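Local structure of ubiquitin-like-specific protease 2 (Saccharomyces cerevisiae, 5LNB) at residues 25-30 / 57-62; 69-74 / 228-233; 110-115 / 127-132; 160-165 / 202-207. The protein is a SUMO-specific cysteine protease of the C48 family, seen here as its catalytic domain, that removes SUMO from modified proteins. All coordinates share one frame; numbering follows the deposited sequence.

Contact 1: residues 25-30 / 57-62; sequences YKFNDG and FTKFYI
Asp-29 and Lys-59 meet tip to tip in a salt bridge, OD2 of the carboxylate lying 2.4 Å from NZ; this is shorter than such pairs normally are, and the exact length is doubtful. Both charges have second partners: Lys-59 NZ also pairs with Glu-63 one helical turn on, and Asp-29 OD1 bonds Ser-31 OG. Lysine suits this place because its long chain spans the distance from helix to loop while its CG methylene packs on an aromatic ring. The chain leaves the helix with CG anti to the backbone N (chi1 -180°), and CG lies over one face of the Phe-27 ring, 3.7 Å from the ring centroid, in a CH-pi contact 25° off the normal. Tyr-25 CD1 lies over the opposite face, toward the rim, 3.5 Å above the plane.

The bend that carries Asp-29 is a type I turn from Phe-27 to Gly-30, between strands 23-26 and 32-35 of a small antiparallel hairpin resting on helix 51-67. Gly-30 closes it at a positive phi, where a CB would press on the preceding carbonyl oxygen.

Farther out, Phe-27 CE1 packs 4.0 Å from Phe-60 CD1, the two side chains crossing at about a right angle. Tyr-25 OH comes to the edge of the Phe-60 ring, 4.0 Å from CE1. Leu-275 of helix 264-285 touches both Tyr-25 and Phe-60.

Contact 2: residues 69-74 / 228-233; sequences SIIKRE and ENPVET
Ile-70 and Ile-71, in the loop that follows a Schellman motif at the end of helix 51-67, pack against Pro-230, the first residue of helix 230-238. The contact is mainly apolar. Ile-70 CG2 approaches the proline CD at 3.9 Å, and Ile-71 CG2, the branch anti to its carbonyl carbon, meets CG of the same ring at 3.8 Å. Ile-70 also lays CD1 beside the carbonyl oxygen of Glu-228, 3.5 Å away. Branched isoleucines give each position a methyl to set against the ring, and proline fits a first helical turn, where an N-H is not needed for helical bonding. Just before it Asn-229 caps the helix: its OD1 accepts from Glu-232 N at 2.9 Å, the donor standing above the amide plane. The backbone O of Asn-229 is gripped twice, by Thr-233 N and by Thr-233 OG1 at 2.7 Å. Around the contact, Ser-65 of helix 51-67 touches both isoleucines, and Phe-227 of helix 215-228 packs on Ile-71.

Contact 3: residues 110-115 / 127-132; sequences KKYVVI and IITNLD
Two backbone hydrogen bonds join Val-113 and Ile-128: Val-113 N to Ile-128 O at 3.0 Å, and Ile-128 N to Val-113 O at 2.7 Å, nearly straight at 170°. They form the hydrogen-bonded pair, and Val-114 with Ile-127 the next, non-hydrogen-bonded one. These belong to the antiparallel hairpin of strands 112-119 and 122-129, interior strands of the mixed sheet. Toward Lys-110 and Asp-132 the chains stay close but waters link their backbones: one accepts from Leu-131 N within hydrogen-bonding distance of Lys-110 O and Ile-128 O, another links Lys-111 O to Asn-130 N. A salt bridge whose hydrogen bond is weak joins Lys-111 NZ to Asp-132 OD2 at 3.3 Å.

Branched aliphatic residues suit the buried strands. Val-113 CG2, anti to its carbonyl carbon, meets Leu-131 CD1 at 3.7 Å, and the CD1 methyls of Ile-115 and Ile-128 touch at the same distance. On the Val-114 face, Ile-127 CG2 packs against Tyr-112 CB, and Phe-226 meets the Tyr-112 ring edge-to-face.

Contact 4: residues 160-165 / 202-207; sequences NILTFD and KTCPVP
Three nearly straight backbone hydrogen bonds tie Ile-161 and Thr-163 to Lys-202 and Cys-204 in parallel register: Lys-202 N to Ile-161 O (3.0 Å), Thr-163 N to Lys-202 O (2.9 Å) and Cys-204 N to Thr-163 O (2.7 Å). Thr-163 OG1 donates back to Ile-161 O on its own strand, from the face opposite Lys-202 N.

Past Cys-204 one water accepts from Asp-165 N and donates to Cys-204 O at 2.8 Å.

Small Cys-204 sets SG 3.8 Å from Leu-162 CB, and Val-206 CG1 touches Phe-164 CB at 3.7 Å. Chi1 of 40° puts Phe-164 CG between backbone N and carbonyl carbon; the ring meets Trp-237 of helix 230-238. The long aliphatic chain of Lys-202 passes obliquely by Asn-160, CE 3.5 Å from Asn-160 OD1, with CB against Leu-162 CD2.

Strands 159-164 and 199-203, connected through helix 172-190, make a beta-alpha-beta crossover. Asp-165, after Phe-164, hydrogen-bonds His-122 and His-171; the His-122 pairing is consistent with the His-Asp part of the C48 catalytic triad.

How the contacts relate
Contacts 3 and 4 share the mixed sheet: strands 122-129 and 159-164 are neighbours, and Ile-127 N probably bonds Leu-162 O at 2.8 Å. Contact 2 lies against this sheet, about 12 Å from contact 3 between centres, with Pro-230 CB 3.6 Å from Tyr-112 OH and Glu-74 O probably accepting from Lys-110 NZ. Contact 1 holds the N-terminal hairpin on helix 51-67; it packs on contact 2, Asp-29 CB against Arg-73 NH1, and on the sheet through Ile-62 and Val-114. Contact 4 brings in Asp-165, the probable active-site aspartate; contact 1 lies on the opposite side of the chain's centre, about 24 Å from contact 4 between centres.

Contact 1: residues 25-30 / 57-62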
loop_
_atom_site.group_PDB
_atom_site.type_symbol
_atom_site.label_atom_id
_atom_site.label_comp_id
_atom_site.label_asym_id
_atom_site.label_seq_id
_atom_site.Cartn_x
_atom_site.Cartn_y
_atom_site.Cartn_z
ATOM N N TYR A 25 -14.385 6.479 9.619
ATOM C CA TYR A 25 -14.427 5.027 9.535
ATOM C C TYR A 25 -13.526 4.414 10.601
ATOM O O TYR A 25 -12.375 4.835 10.766
ATOM C CB TYR A 25 -14.016 4.553 8.142
ATOM C CG TYR A 25 -14.406 3.125 7.875
ATOM C CD1 TYR A 25 -13.501 2.081 8.071
ATOM C CD2 TYR A 25 -15.686 2.813 7.448
ATOM C CE1 TYR A 25 -13.870 0.767 7.830
ATOM C CE2 TYR A 25 -16.060 1.514 7.205
ATOM C CZ TYR A 25 -15.154 0.498 7.395
ATOM O OH TYR A 25 -15.563 -0.789 7.152
ATOM N N LYS A 26 -14.051 3.413 11.306
ATOM C CA LYS A 26 -13.371 2.743 12.411
ATOM C C LYS A 26 -13.022 1.316 12.001
ATOM O O LYS A 26 -13.920 0.514 11.724
ATOM C CB LYS A 26 -14.266 2.733 13.652
ATOM C CG LYS A 26 -15.749 2.459 13.325
ATOM C CD LYS A 26 -16.611 2.308 14.587
ATOM C CE LYS A 26 -18.107 2.167 14.263
ATOM N NZ LYS A 26 -18.777 3.461 13.905
ATOM N N PHE A 27 -11.729 0.996 11.975
ATOM C CA PHE A 27 -11.285 -0.356 11.653
ATOM C C PHE A 27 -11.186 -1.222 12.913
ATOM O O PHE A 27 -11.187 -0.729 14.043
ATOM C CB PHE A 27 -9.943 -0.326 10.922
ATOM C CG PHE A 27 -10.029 0.216 9.530
ATOM C CD1 PHE A 27 -10.627 -0.522 8.527
ATOM C CD2 PHE A 27 -9.502 1.456 9.223
ATOM C CE1 PHE A 27 -10.705 -0.032 7.242
ATOM C CE2 PHE A 27 -9.583 1.955 7.944
ATOM C CZ PHE A 27 -10.180 1.207 6.948
ATOM N N ASN A 28 -11.084 -2.540 12.699
ATOM C CA ASN A 28 -11.146 -3.489 13.811
ATOM C C ASN A 28 -9.923 -3.424 14.716
ATOM O O ASN A 28 -9.972 -3.949 15.833
ATOM C CB ASN A 28 -11.323 -4.917 13.290
ATOM C CG ASN A 28 -12.673 -5.139 12.627
ATOM O OD1 ASN A 28 -12.751 -5.625 11.497
ATOM N ND2 ASN A 28 -13.743 -4.776 13.326
ATOM N N ASP A 29 -8.828 -2.811 14.273
ATOM C CA ASP A 29 -7.683 -2.592 15.147
ATOM C C ASP A 29 -7.809 -1.305 15.966
ATOM O O ASP A 29 -6.818 -0.852 16.546
ATOM C CB ASP A 29 -6.389 -2.577 14.331
ATOM C CG ASP A 29 -6.330 -1.415 13.347
ATOM O OD1 ASP A 29 -7.327 -0.666 13.250
ATOM O OD2 ASP A 29 -5.281 -1.246 12.683
ATOM N N GLY A 30 -8.998 -0.704 16.014
ATOM C CA GLY A 30 -9.217 0.530 16.744
ATOM C C GLY A 30 -8.823 1.811 16.027
ATOM O O GLY A 30 -9.089 2.896 16.558
ATOM N N PHE A 57 -7.557 3.427 1.594
ATOM C CA PHE A 57 -7.928 2.229 0.854
ATOM C C PHE A 57 -6.909 1.103 0.982
ATOM O O PHE A 57 -7.297 -0.070 0.979
ATOM C CB PHE A 57 -8.155 2.573 -0.609
ATOM C CG PHE A 57 -9.563 2.953 -0.911
ATOM C CD1 PHE A 57 -10.593 2.044 -0.696
ATOM C CD2 PHE A 57 -9.869 4.208 -1.412
ATOM C CE1 PHE A 57 -11.919 2.382 -0.978
ATOM C CE2 PHE A 57 -11.193 4.546 -1.709
ATOM C CZ PHE A 57 -12.212 3.631 -1.492
ATOM N N THR A 58 -5.615 1.406 1.090
ATOM C CA THR A 58 -4.677 0.324 1.364
ATOM C C THR A 58 -5.018 -0.334 2.694
ATOM O O THR A 58 -5.073 -1.565 2.796
ATOM C CB THR A 58 -3.232 0.835 1.365
ATOM O OG1 THR A 58 -3.056 1.797 2.414
ATOM C CG2 THR A 58 -2.884 1.475 0.024
ATOM N N LYS A 59 -5.294 0.480 3.713
ATOM C CA LYS A 59 -5.792 -0.039 4.979
ATOM C C LYS A 59 -7.094 -0.805 4.780
ATOM O O LYS A 59 -7.261 -1.917 5.292
ATOM C CB LYS A 59 -5.987 1.116 5.955
ATOM C CG LYS A 59 -6.502 0.714 7.315
ATOM C CD LYS A 59 -5.413 0.057 8.126
ATOM C CE LYS A 59 -5.788 -0.001 9.618
ATOM N NZ LYS A 59 -4.998 -1.035 10.345
ATOM N N PHE A 60 -8.028 -0.221 4.027
ATOM C CA PHE A 60 -9.336 -0.839 3.842
ATOM C C PHE A 60 -9.214 -2.246 3.253
ATOM O O PHE A 60 -9.794 -3.206 3.779
ATOM C CB PHE A 60 -10.200 0.066 2.961
ATOM C CG PHE A 60 -11.601 -0.433 2.777
ATOM C CD1 PHE A 60 -12.570 -0.192 3.741
ATOM C CD2 PHE A 60 -11.948 -1.152 1.645
ATOM C CE1 PHE A 60 -13.862 -0.650 3.576
ATOM C CE2 PHE A 60 -13.242 -1.615 1.476
ATOM C CZ PHE A 60 -14.203 -1.361 2.441
ATOM N N TYR A 61 -8.450 -2.398 2.165
ATOM C CA TYR A 61 -8.396 -3.692 1.494
ATOM C C TYR A 61 -7.512 -4.707 2.210
ATOM O O TYR A 61 -7.709 -5.915 2.028
ATOM C CB TYR A 61 -7.944 -3.517 0.045
ATOM C CG TYR A 61 -9.026 -2.875 -0.786
ATOM C CD1 TYR A 61 -10.284 -3.465 -0.882
ATOM C CD2 TYR A 61 -8.814 -1.664 -1.438
ATOM C CE1 TYR A 61 -11.297 -2.870 -1.616
ATOM C CE2 TYR A 61 -9.821 -1.063 -2.179
ATOM C CZ TYR A 61 -11.052 -1.669 -2.263
ATOM O OH TYR A 61 -12.044 -1.084 -3.003
ATOM N N ILE A 62 -6.568 -4.261 3.036
ATOM C CA ILE A 62 -5.807 -5.226 3.822
ATOM C C ILE A 62 -6.634 -5.735 4.993
ATOM O O ILE A 62 -6.588 -6.922 5.333
ATOM C CB ILE A 62 -4.478 -4.606 4.272
ATOM C CG1 ILE A 62 -3.559 -4.442 3.054
ATOM C CG2 ILE A 62 -3.825 -5.467 5.331
ATOM C CD1 ILE A 62 -2.244 -3.774 3.368
#

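Contact 2: residues 69-74 / 228-233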
loop_
_atom_site.group_PDB
_atom_site.type_symbol
_atom_site.label_atom_id
_atom_site.label_comp_id
_atom_site.label_asym_id
_atom_site.label_seq_id
_atom_site.Cartn_x
_atom_site.Cartn_y
_atom_site.Cartn_z
ATOM N N SER A 69 -9.808 -14.047 6.582
ATOM C CA SER A 69 -8.808 -15.041 6.967
ATOM C C SER A 69 -7.932 -15.437 5.788
ATOM O O SER A 69 -7.406 -16.548 5.746
ATOM C CB SER A 69 -9.448 -16.292 7.577
ATOM O OG SER A 69 -10.632 -15.964 8.269
ATOM N N ILE A 70 -7.785 -14.547 4.805
ATOM C CA ILE A 70 -6.802 -14.789 3.759
ATOM C C ILE A 70 -5.401 -14.669 4.337
ATOM O O ILE A 70 -4.491 -15.424 3.976
ATOM C CB ILE A 70 -7.024 -13.817 2.588
ATOM C CG1 ILE A 70 -8.392 -14.058 1.952
ATOM C CG2 ILE A 70 -5.903 -13.956 1.559
ATOM C CD1 ILE A 70 -8.730 -13.065 0.865
ATOM N N ILE A 71 -5.207 -13.713 5.242
ATOM C CA ILE A 71 -3.974 -13.556 5.997
ATOM C C ILE A 71 -4.353 -13.359 7.459
ATOM O O ILE A 71 -5.505 -13.081 7.794
ATOM C CB ILE A 71 -3.126 -12.371 5.490
ATOM C CG1 ILE A 71 -3.917 -11.063 5.639
ATOM C CG2 ILE A 71 -2.723 -12.591 4.029
ATOM C CD1 ILE A 71 -3.074 -9.818 5.667
ATOM N N LYS A 72 -3.365 -13.508 8.332
ATOM C CA LYS A 72 -3.523 -13.193 9.743
ATOM C C LYS A 72 -3.001 -11.787 10.002
ATOM O O LYS A 72 -2.084 -11.314 9.327
ATOM C CB LYS A 72 -2.784 -14.199 10.627
ATOM C CG LYS A 72 -3.115 -15.658 10.339
ATOM C CD LYS A 72 -2.320 -16.567 11.253
ATOM C CE LYS A 72 -2.433 -18.027 10.843
ATOM N NZ LYS A 72 -1.578 -18.351 9.662
ATOM N N ARG A 73 -3.612 -11.117 10.981
ATOM C CA ARG A 73 -3.226 -9.747 11.297
ATOM C C ARG A 73 -1.728 -9.623 11.556
ATOM O O ARG A 73 -1.090 -8.664 11.106
ATOM C CB ARG A 73 -4.015 -9.247 12.510
ATOM C CG ARG A 73 -3.700 -7.795 12.870
ATOM C CD ARG A 73 -4.644 -7.223 13.915
ATOM N NE ARG A 73 -6.028 -7.234 13.462
ATOM C CZ ARG A 73 -6.563 -6.334 12.639
ATOM N NH1 ARG A 73 -5.823 -5.343 12.155
ATOM N NH2 ARG A 73 -7.843 -6.430 12.283
ATOM N N GLU A 74 -1.149 -10.573 12.287
ATOM C CA GLU A 74 0.253 -10.476 12.671
ATOM C C GLU A 74 1.221 -10.701 11.514
ATOM O O GLU A 74 2.425 -10.523 11.714
ATOM C CB GLU A 74 0.552 -11.472 13.794
ATOM C CG GLU A 74 0.195 -12.915 13.464
ATOM C CD GLU A 74 -1.129 -13.377 14.089
ATOM O OE1 GLU A 74 -2.154 -12.641 14.011
ATOM O OE2 GLU A 74 -1.135 -14.493 14.663
ATOM N N GLU A 228 -5.859 -10.378 -2.007
ATOM C CA GLU A 228 -6.836 -11.433 -2.223
ATOM C C GLU A 228 -6.177 -12.813 -2.253
ATOM O O GLU A 228 -6.851 -13.809 -1.970
ATOM C CB GLU A 228 -7.625 -11.161 -3.505
ATOM C CG GLU A 228 -8.396 -9.850 -3.418
ATOM C CD GLU A 228 -9.135 -9.470 -4.698
ATOM O OE1 GLU A 228 -8.728 -9.914 -5.803
ATOM O OE2 GLU A 228 -10.132 -8.714 -4.585
ATOM N N ASN A 229 -4.870 -12.895 -2.567
ATOM C CA ASN A 229 -4.128 -14.156 -2.527
ATOM C C ASN A 229 -2.631 -13.876 -2.650
ATOM O O ASN A 229 -2.080 -13.871 -3.759
ATOM C CB ASN A 229 -4.589 -15.107 -3.634
ATOM C CG ASN A 229 -3.992 -16.504 -3.492
ATOM O OD1 ASN A 229 -2.901 -16.672 -2.945
ATOM N ND2 ASN A 229 -4.700 -17.507 -3.995
ATOM N N PRO A 230 -1.942 -13.634 -1.532
ATOM C CA PRO A 230 -0.528 -13.236 -1.603
ATOM C C PRO A 230 0.389 -14.317 -2.160
ATOM O O PRO A 230 1.229 -14.033 -3.020
ATOM C CB PRO A 230 -0.192 -12.907 -0.145
ATOM C CG PRO A 230 -1.516 -12.516 0.451
ATOM C CD PRO A 230 -2.499 -13.446 -0.182
ATOM N N VAL A 231 0.251 -15.555 -1.686
ATOM C CA VAL A 231 1.102 -16.630 -2.193
ATOM C C VAL A 231 0.968 -16.741 -3.707
ATOM O O VAL A 231 1.966 -16.830 -4.436
ATOM C CB VAL A 231 0.763 -17.962 -1.501
ATOM C CG1 VAL A 231 1.472 -19.120 -2.204
ATOM C CG2 VAL A 231 1.109 -17.902 -0.013
ATOM N N GLU A 232 -0.268 -16.724 -4.209
ATOM C CA GLU A 232 -0.465 -16.848 -5.651
ATOM C C GLU A 232 0.110 -15.648 -6.395
ATOM O O GLU A 232 0.750 -15.808 -7.442
ATOM C CB GLU A 232 -1.945 -17.018 -5.971
ATOM C CG GLU A 232 -2.225 -17.252 -7.439
ATOM C CD GLU A 232 -3.709 -17.415 -7.723
ATOM O OE1 GLU A 232 -4.482 -16.469 -7.452
ATOM O OE2 GLU A 232 -4.100 -18.497 -8.198
ATOM N N THR A 233 -0.102 -14.438 -5.871
ATOM C CA THR A 233 0.436 -13.256 -6.538
ATOM C C THR A 233 1.956 -13.300 -6.568
ATOM O O THR A 233 2.575 -12.986 -7.590
ATOM C CB THR A 233 -0.050 -11.984 -5.849
ATOM O OG1 THR A 233 -1.476 -12.040 -5.699
ATOM C CG2 THR A 233 0.343 -10.747 -6.669
#

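Contact 3: residues 110-115 / 127-132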
loop_
_atom_site.group_PDB
_atom_site.type_symbol
_atom_site.label_atom_id
_atom_site.label_comp_id
_atom_site.label_asym_id
_atom_site.label_seq_id
_atom_site.Cartn_x
_atom_site.Cartn_y
_atom_site.Cartn_z
ATOM N N LYS A 110 7.018 -9.955 10.280
ATOM C CA LYS A 110 5.973 -9.849 9.275
ATOM C C LYS A 110 6.334 -10.628 8.011
ATOM O O LYS A 110 7.480 -10.614 7.554
ATOM C CB LYS A 110 5.727 -8.377 8.934
ATOM C CG LYS A 110 5.528 -7.488 10.156
ATOM C CD LYS A 110 4.261 -7.876 10.892
ATOM C CE LYS A 110 4.278 -7.386 12.329
ATOM N NZ LYS A 110 3.016 -7.810 12.981
ATOM N N LYS A 111 5.338 -11.310 7.449
ATOM C CA LYS A 111 5.472 -11.857 6.102
ATOM C C LYS A 111 5.408 -10.776 5.020
ATOM O O LYS A 111 6.041 -10.923 3.972
ATOM C CB LYS A 111 4.377 -12.888 5.844
ATOM C CG LYS A 111 4.577 -14.210 6.538
ATOM C CD LYS A 111 3.531 -15.216 6.062
ATOM C CE LYS A 111 3.949 -16.627 6.424
ATOM N NZ LYS A 111 5.310 -16.935 5.889
ATOM N N TYR A 112 4.642 -9.703 5.230
ATOM C CA TYR A 112 4.450 -8.663 4.212
ATOM C C TYR A 112 4.542 -7.304 4.883
ATOM O O TYR A 112 3.751 -6.999 5.778
ATOM C CB TYR A 112 3.094 -8.807 3.490
ATOM C CG TYR A 112 2.717 -10.246 3.209
ATOM C CD1 TYR A 112 3.352 -10.975 2.206
ATOM C CD2 TYR A 112 1.747 -10.886 3.971
ATOM C CE1 TYR A 112 3.022 -12.315 1.974
ATOM C CE2 TYR A 112 1.407 -12.210 3.743
ATOM C CZ TYR A 112 2.049 -12.920 2.753
ATOM O OH TYR A 112 1.699 -14.230 2.557
ATOM N N VAL A 113 5.501 -6.486 4.466
ATOM C CA VAL A 113 5.580 -5.098 4.910
ATOM C C VAL A 113 5.294 -4.225 3.694
ATOM O O VAL A 113 6.030 -4.275 2.697
ATOM C CB VAL A 113 6.938 -4.768 5.543
ATOM C CG1 VAL A 113 6.958 -3.324 6.038
ATOM C CG2 VAL A 113 7.237 -5.734 6.702
ATOM N N VAL A 114 4.216 -3.447 3.768
ATOM C CA VAL A 114 3.665 -2.742 2.613
ATOM C C VAL A 114 4.082 -1.282 2.688
ATOM O O VAL A 114 3.775 -0.591 3.667
ATOM C CB VAL A 114 2.137 -2.870 2.554
ATOM C CG1 VAL A 114 1.585 -2.126 1.313
ATOM C CG2 VAL A 114 1.724 -4.352 2.540
ATOM N N ILE A 115 4.762 -0.801 1.654
ATOM C CA ILE A 115 5.228 0.584 1.670
ATOM C C ILE A 115 4.811 1.306 0.396
ATOM O O ILE A 115 5.470 1.154 -0.644
ATOM C CB ILE A 115 6.748 0.654 1.858
ATOM C CG1 ILE A 115 7.154 -0.084 3.133
ATOM C CG2 ILE A 115 7.204 2.112 1.884
ATOM C CD1 ILE A 115 8.653 -0.142 3.345
ATOM N N ILE A 127 6.333 -4.208 -1.544
ATOM C CA ILE A 127 5.957 -5.106 -0.464
ATOM C C ILE A 127 7.199 -5.918 -0.123
ATOM O O ILE A 127 7.774 -6.578 -1.001
ATOM C CB ILE A 127 4.785 -6.025 -0.847
ATOM C CG1 ILE A 127 3.547 -5.201 -1.163
ATOM C CG2 ILE A 127 4.495 -7.028 0.274
ATOM C CD1 ILE A 127 2.302 -6.035 -1.511
ATOM N N ILE A 128 7.634 -5.840 1.131
ATOM C CA ILE A 128 8.850 -6.516 1.572
ATOM C C ILE A 128 8.476 -7.899 2.080
ATOM O O ILE A 128 7.643 -8.028 2.985
ATOM C CB ILE A 128 9.572 -5.716 2.663
ATOM C CG1 ILE A 128 9.697 -4.244 2.260
ATOM C CG2 ILE A 128 10.951 -6.327 2.933
ATOM C CD1 ILE A 128 10.456 -3.410 3.282
ATOM N N THR A 129 9.089 -8.935 1.506
ATOM C CA THR A 129 8.834 -10.311 1.904
ATOM C C THR A 129 10.111 -10.969 2.424
ATOM O O THR A 129 11.230 -10.506 2.175
ATOM C CB THR A 129 8.274 -11.137 0.731
ATOM O OG1 THR A 129 9.264 -11.228 -0.307
ATOM C CG2 THR A 129 7.007 -10.489 0.168
ATOM N N ASN A 130 9.924 -12.073 3.147
ATOM C CA ASN A 130 10.972 -12.947 3.675
ATOM C C ASN A 130 11.696 -12.366 4.886
ATOM O O ASN A 130 12.689 -12.975 5.338
ATOM C CB ASN A 130 12.010 -13.321 2.608
ATOM C CG ASN A 130 11.483 -14.356 1.650
ATOM O OD1 ASN A 130 10.587 -15.124 2.001
ATOM N ND2 ASN A 130 12.022 -14.385 0.431
ATOM N N LEU A 131 11.257 -11.229 5.434
ATOM C CA LEU A 131 11.872 -10.740 6.663
ATOM C C LEU A 131 11.702 -11.743 7.794
ATOM O O LEU A 131 12.603 -11.911 8.621
ATOM C CB LEU A 131 11.278 -9.393 7.057
ATOM C CG LEU A 131 11.526 -8.230 6.086
ATOM C CD1 LEU A 131 10.722 -7.021 6.541
ATOM C CD2 LEU A 131 13.010 -7.912 6.021
ATOM N N ASP A 132 10.558 -12.430 7.840
ATOM C CA ASP A 132 10.302 -13.413 8.887
ATOM C C ASP A 132 11.166 -14.657 8.746
ATOM O O ASP A 132 11.160 -15.497 9.650
ATOM C CB ASP A 132 8.819 -13.809 8.908
ATOM C CG ASP A 132 8.379 -14.532 7.644
ATOM O OD1 ASP A 132 8.744 -14.093 6.526
ATOM O OD2 ASP A 132 7.654 -15.546 7.767
HETATM O O HOH W 1 8.798 -9.573 5.128
HETATM O O HOH W 2 7.485 -13.198 3.574
#

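Contact 4: residues 160-165 / 202-207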
loop_
_atom_site.group_PDB
_atom_site.type_symbol
_atom_site.label_atom_id
_atom_site.label_comp_id
_atom_site.label_asym_id
_atom_site.label_seq_id
_atom_site.Cartn_x
_atom_site.Cartn_y
_atom_site.Cartn_z
ATOM N N ASN A 160 13.176 -9.967 -0.402
ATOM C CA ASN A 160 12.701 -9.512 -1.703
ATOM C C ASN A 160 11.813 -8.299 -1.492
ATOM O O ASN A 160 10.809 -8.375 -0.773
ATOM C CB ASN A 160 11.945 -10.615 -2.446
ATOM C CG ASN A 160 12.826 -11.809 -2.776
ATOM O OD1 ASN A 160 13.977 -11.652 -3.166
ATOM N ND2 ASN A 160 12.292 -13.011 -2.606
ATOM N N ILE A 161 12.196 -7.180 -2.088
ATOM C CA ILE A 161 11.377 -5.977 -2.078
ATOM C C ILE A 161 10.602 -5.985 -3.388
ATOM O O ILE A 161 11.135 -5.620 -4.438
ATOM C CB ILE A 161 12.217 -4.712 -1.908
ATOM C CG1 ILE A 161 12.999 -4.788 -0.583
ATOM C CG2 ILE A 161 11.320 -3.461 -1.980
ATOM C CD1 ILE A 161 13.952 -3.643 -0.360
ATOM N N LEU A 162 9.352 -6.440 -3.331
ATOM C CA LEU A 162 8.525 -6.576 -4.525
ATOM C C LEU A 162 7.972 -5.202 -4.896
ATOM O O LEU A 162 7.114 -4.659 -4.191
ATOM C CB LEU A 162 7.414 -7.593 -4.273
ATOM C CG LEU A 162 7.866 -8.948 -3.708
ATOM C CD1 LEU A 162 6.665 -9.853 -3.401
ATOM C CD2 LEU A 162 8.846 -9.656 -4.655
ATOM N N THR A 163 8.474 -4.635 -5.993
ATOM C CA THR A 163 8.210 -3.255 -6.397
ATOM C C THR A 163 7.395 -3.243 -7.687
ATOM O O THR A 163 7.791 -3.865 -8.681
ATOM C CB THR A 163 9.525 -2.494 -6.608
ATOM O OG1 THR A 163 10.386 -2.713 -5.488
ATOM C CG2 THR A 163 9.278 -0.996 -6.751
ATOM N N PHE A 164 6.268 -2.523 -7.682
ATOM C CA PHE A 164 5.357 -2.549 -8.822
ATOM C C PHE A 164 4.844 -1.145 -9.128
ATOM O O PHE A 164 4.496 -0.378 -8.223
ATOM C CB PHE A 164 4.188 -3.524 -8.585
ATOM C CG PHE A 164 3.644 -3.505 -7.174
ATOM C CD1 PHE A 164 2.471 -2.810 -6.873
ATOM C CD2 PHE A 164 4.305 -4.175 -6.147
ATOM C CE1 PHE A 164 1.964 -2.792 -5.582
ATOM C CE2 PHE A 164 3.808 -4.151 -4.849
ATOM C CZ PHE A 164 2.630 -3.462 -4.566
ATOM N N ASP A 165 4.814 -0.821 -10.419
ATOM C CA ASP A 165 4.577 0.534 -10.896
ATOM C C ASP A 165 3.790 0.438 -12.194
ATOM O O ASP A 165 4.183 -0.300 -13.098
ATOM C CB ASP A 165 5.914 1.255 -11.124
ATOM C CG ASP A 165 5.752 2.701 -11.566
ATOM O OD1 ASP A 165 4.611 3.208 -11.658
ATOM O OD2 ASP A 165 6.794 3.342 -11.810
ATOM N N LYS A 202 12.904 -6.575 -6.616
ATOM C CA LYS A 202 12.354 -7.342 -7.726
ATOM C C LYS A 202 11.287 -6.492 -8.399
ATOM O O LYS A 202 10.299 -6.116 -7.760
ATOM C CB LYS A 202 11.777 -8.676 -7.248
ATOM C CG LYS A 202 12.763 -9.554 -6.470
ATOM C CD LYS A 202 13.721 -10.312 -7.381
ATOM C CE LYS A 202 14.658 -11.194 -6.570
ATOM N NZ LYS A 202 15.684 -11.909 -7.404
ATOM N N THR A 203 11.507 -6.158 -9.669
ATOM C CA THR A 203 10.569 -5.362 -10.460
ATOM C C THR A 203 9.416 -6.266 -10.866
ATOM O O THR A 203 9.603 -7.200 -11.650
ATOM C CB THR A 203 11.266 -4.776 -11.690
ATOM O OG1 THR A 203 12.241 -3.812 -11.278
ATOM C CG2 THR A 203 10.264 -4.100 -12.625
ATOM N N CYS A 204 8.233 -6.009 -10.333
ATOM C CA CYS A 204 7.144 -6.945 -10.557
ATOM C C CYS A 204 6.153 -6.391 -11.563
ATOM O O CYS A 204 5.670 -5.266 -11.391
ATOM C CB CYS A 204 6.434 -7.263 -9.238
ATOM S SG CYS A 204 7.541 -8.019 -8.031
ATOM N N PRO A 205 5.809 -7.153 -12.602
ATOM C CA PRO A 205 4.894 -6.640 -13.634
ATOM C C PRO A 205 3.455 -6.535 -13.136
ATOM O O PRO A 205 2.899 -7.481 -12.575
ATOM C CB PRO A 205 5.024 -7.670 -14.763
ATOM C CG PRO A 205 5.414 -8.921 -14.068
ATOM C CD PRO A 205 6.291 -8.508 -12.912
ATOM N N VAL A 206 2.857 -5.370 -13.361
ATOM C CA VAL A 206 1.440 -5.116 -13.121
ATOM C C VAL A 206 0.899 -4.418 -14.363
ATOM O O VAL A 206 1.695 -3.940 -15.182
ATOM C CB VAL A 206 1.226 -4.254 -11.867
ATOM C CG1 VAL A 206 1.468 -5.073 -10.591
ATOM C CG2 VAL A 206 2.121 -3.007 -11.923
ATOM N N PRO A 207 -0.417 -4.308 -14.554
ATOM C CA PRO A 207 -0.914 -3.625 -15.753
ATOM C C PRO A 207 -0.251 -2.263 -15.890
ATOM O O PRO A 207 -0.010 -1.564 -14.906
ATOM C CB PRO A 207 -2.423 -3.504 -15.506
ATOM C CG PRO A 207 -2.727 -4.564 -14.470
ATOM C CD PRO A 207 -1.499 -4.614 -13.604
HETATM O O HOH W 3 6.479 -2.661 -11.909
HETATM O O HOH W 4 4.893 -3.200 -14.532
#